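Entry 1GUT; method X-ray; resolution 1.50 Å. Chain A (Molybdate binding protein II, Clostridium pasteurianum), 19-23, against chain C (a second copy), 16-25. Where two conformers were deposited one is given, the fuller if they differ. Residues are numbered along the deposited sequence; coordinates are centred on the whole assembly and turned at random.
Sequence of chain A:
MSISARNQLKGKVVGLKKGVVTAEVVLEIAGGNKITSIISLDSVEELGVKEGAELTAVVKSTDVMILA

Chain A 19-23: GVVTA
Chain C (16-25) LKKGVVTAEV

What backbone do the two copies bring to the contact? In each, residues 19 to 21 form a tight turn leading into a strand at residue 22. Chain C offers more of this hairpin, with strands 16-18 and 22-25 joined by Lys C17 N to Glu C24 O (2.9 Å), Glu C24 N to Lys C17 O (2.8 Å) and Gly C19 N to Thr C22 O (2.8 Å). Chain A begins with Gly A19 (phi/psi -108/-157), which touches nothing in this stretch of chain C but closes its own turn through Gly A19 N to Thr A22 O at 2.8 Å. A side chain on Gly A19 would be crowded by that same Thr A22 O, so glycine suits the tight turn.

How does Val A20 approach the neighbouring hairpin? Its backbone (-91/-35) turns CA-to-CB toward chain C, and CA lies 5.5 Å from the CA of Gly C19, which sets the register. With chi1 t (164°), Val A20 CG1 rests 3.7 Å from Lys C18 O and 4.1 Å from Gly C19 CA, a van der Waals contact of a methyl with backbone. CA-to-CB of Lys C17 also points toward chain A, its chain running t, t, p, t so that its CE comes 3.4 Å from Val A20 O; its NZ is 3.5 Å from the same oxygen. CA-to-CB of Lys C18 points away, the side chain in m, t, t, t, and the residue contributes mainly backbone.

Why is Val A21 the centre of the contact? Chain C covers 105 Å² of it, the largest share of any residue in a total of 300 Å² summed over both sides. From a backbone at -113/-34, CA-to-CB points toward chain C, and chi1 t (170°) spreads the two methyls over the hairpin. Val A21 CG2 packs 3.6 Å from Gly C19 N and 3.7 Å from Lys C17 O, while Val A21 CG1 lies 3.9 Å from Glu C24 CB. Val A21 CB sits 3.7 Å from Thr C22 OG1. Gly C19 (-107/-158) makes room for this: an ideal CB there would lie 2.9 Å from Val A21 CG2, a clash. The compact branched side chain thus packs against the hairpin without polar atoms of its own.

What polar links join the chains, given that no clear direct hydrogen bond does? Water takes their place. One water donates to Val A21 O (2.9 Å) and to Glu C24 OE1 (2.7 Å) and accepts from Lys C17 NZ (3.0 Å). Glu C24, extended with chi1 and chi2 both t and chi3 -19°, also forms a long salt bridge from its OE1 to Lys C17 NZ at 3.8 Å. At Thr A22 (-127/176, chi1 p, CA-to-CB sideways), a second water lies 3.0 Å from Thr A22 OG1 and 3.0 Å from Thr C22 OG1, hydrogen bonded to both hydroxyls. Thr C22 (-125/176) is also p, but its CA-to-CB points toward chain A. Ala A23 (-147/146) continues the strand out of reach.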

# COMPACT_ATOMS: atom_id res chain seq x y z
N GLY A 19 6.94 15.54 -11.60
CA GLY A 19 5.98 15.24 -12.65
C GLY A 19 4.84 16.25 -12.53
O GLY A 19 5.01 17.34 -11.98
N VAL A 20 3.68 15.91 -13.05
CA VAL A 20 2.54 16.82 -12.97
C VAL A 20 1.71 16.58 -11.71
O VAL A 20 1.23 17.52 -11.07
CB VAL A 20 1.68 16.73 -14.25
CG1 VAL A 20 0.32 17.33 -14.05
CG2 VAL A 20 2.42 17.44 -15.35
N VAL A 21 1.62 15.32 -11.31
CA VAL A 21 0.84 14.95 -10.15
C VAL A 21 1.74 14.45 -9.04
O VAL A 21 1.47 14.71 -7.88
CB VAL A 21 -0.20 13.83 -10.55
CG1 VAL A 21 -0.89 13.23 -9.34
CG2 VAL A 21 -1.21 14.35 -11.59
N THR A 22 2.83 13.79 -9.40
CA THR A 22 3.71 13.22 -8.39
C THR A 22 5.13 13.69 -8.63
O THR A 22 5.42 14.42 -9.57
CB THR A 22 3.71 11.68 -8.46
OG1 THR A 22 4.16 11.27 -9.77
CG2 THR A 22 2.29 11.12 -8.35
N ALA A 23 5.99 13.29 -7.71
CA ALA A 23 7.41 13.60 -7.78
C ALA A 23 8.17 12.45 -7.18
O ALA A 23 7.72 11.82 -6.24
CB ALA A 23 7.74 14.88 -7.00
N LEU C 16 -9.38 18.48 -9.00
CA LEU C 16 -9.02 17.44 -9.95
C LEU C 16 -7.87 17.92 -10.81
O LEU C 16 -7.96 18.98 -11.43
CB LEU C 16 -10.22 17.06 -10.83
CG LEU C 16 -10.03 16.00 -11.91
CD1 LEU C 16 -9.63 14.66 -11.32
CD2 LEU C 16 -11.35 15.85 -12.67
N LYS C 17 -6.77 17.17 -10.80
CA LYS C 17 -5.59 17.51 -11.60
C LYS C 17 -5.17 16.26 -12.34
O LYS C 17 -4.83 15.26 -11.75
CB LYS C 17 -4.46 18.05 -10.70
CG LYS C 17 -3.21 18.44 -11.47
CD LYS C 17 -2.25 19.26 -10.60
CE LYS C 17 -1.62 18.41 -9.50
NZ LYS C 17 -0.65 19.18 -8.65
N LYS C 18 -5.22 16.32 -13.66
CA LYS C 18 -4.90 15.19 -14.49
C LYS C 18 -3.45 15.19 -14.93
O LYS C 18 -2.93 16.21 -15.38
CB LYS C 18 -5.81 15.20 -15.73
CG LYS C 18 -7.29 15.05 -15.40
CD LYS C 18 -8.17 15.07 -16.65
CE LYS C 18 -9.64 14.87 -16.27
NZ LYS C 18 -10.59 15.01 -17.43
N GLY C 19 -2.81 14.04 -14.80
CA GLY C 19 -1.46 13.85 -15.28
C GLY C 19 -1.53 12.97 -16.53
O GLY C 19 -2.57 12.89 -17.18
N VAL C 20 -0.45 12.30 -16.88
CA VAL C 20 -0.47 11.44 -18.06
C VAL C 20 -0.87 10.02 -17.71
O VAL C 20 -1.62 9.36 -18.45
CB VAL C 20 0.89 11.50 -18.79
CG1 VAL C 20 1.06 10.33 -19.73
CG2 VAL C 20 0.95 12.80 -19.56
N VAL C 21 -0.45 9.57 -16.54
CA VAL C 21 -0.73 8.23 -16.10
C VAL C 21 -1.71 8.24 -14.94
O VAL C 21 -2.57 7.37 -14.85
CB VAL C 21 0.61 7.54 -15.65
CG1 VAL C 21 0.37 6.24 -14.92
CG2 VAL C 21 1.52 7.34 -16.83
N THR C 22 -1.60 9.24 -14.07
CA THR C 22 -2.46 9.32 -12.89
C THR C 22 -3.19 10.65 -12.84
O THR C 22 -3.02 11.51 -13.69
CB THR C 22 -1.63 9.24 -11.60
OG1 THR C 22 -0.66 10.30 -11.63
CG2 THR C 22 -0.81 7.95 -11.51
N ALA C 23 -4.06 10.76 -11.84
CA ALA C 23 -4.82 11.97 -11.60
C ALA C 23 -5.00 12.10 -10.12
O ALA C 23 -5.15 11.10 -9.42
CB ALA C 23 -6.19 11.93 -12.28
N GLU C 24 -5.03 13.34 -9.66
CA GLU C 24 -5.20 13.66 -8.27
C GLU C 24 -6.61 14.18 -8.07
O GLU C 24 -7.03 15.13 -8.73
CB GLU C 24 -4.20 14.71 -7.83
CG GLU C 24 -4.24 15.00 -6.33
CD GLU C 24 -3.31 16.12 -5.92
OE1 GLU C 24 -2.37 16.43 -6.68
OE2 GLU C 24 -3.51 16.69 -4.82
N VAL C 25 -7.35 13.51 -7.21
CA VAL C 25 -8.74 13.85 -6.89
C VAL C 25 -8.83 14.30 -5.44
O VAL C 25 -8.35 13.59 -4.57
CB VAL C 25 -9.65 12.61 -7.11
CG1 VAL C 25 -11.15 12.97 -6.90
CG2 VAL C 25 -9.41 12.01 -8.51
O HOH W 1 0.25 17.09 -6.69
O HOH W 2 2.29 9.68 -11.55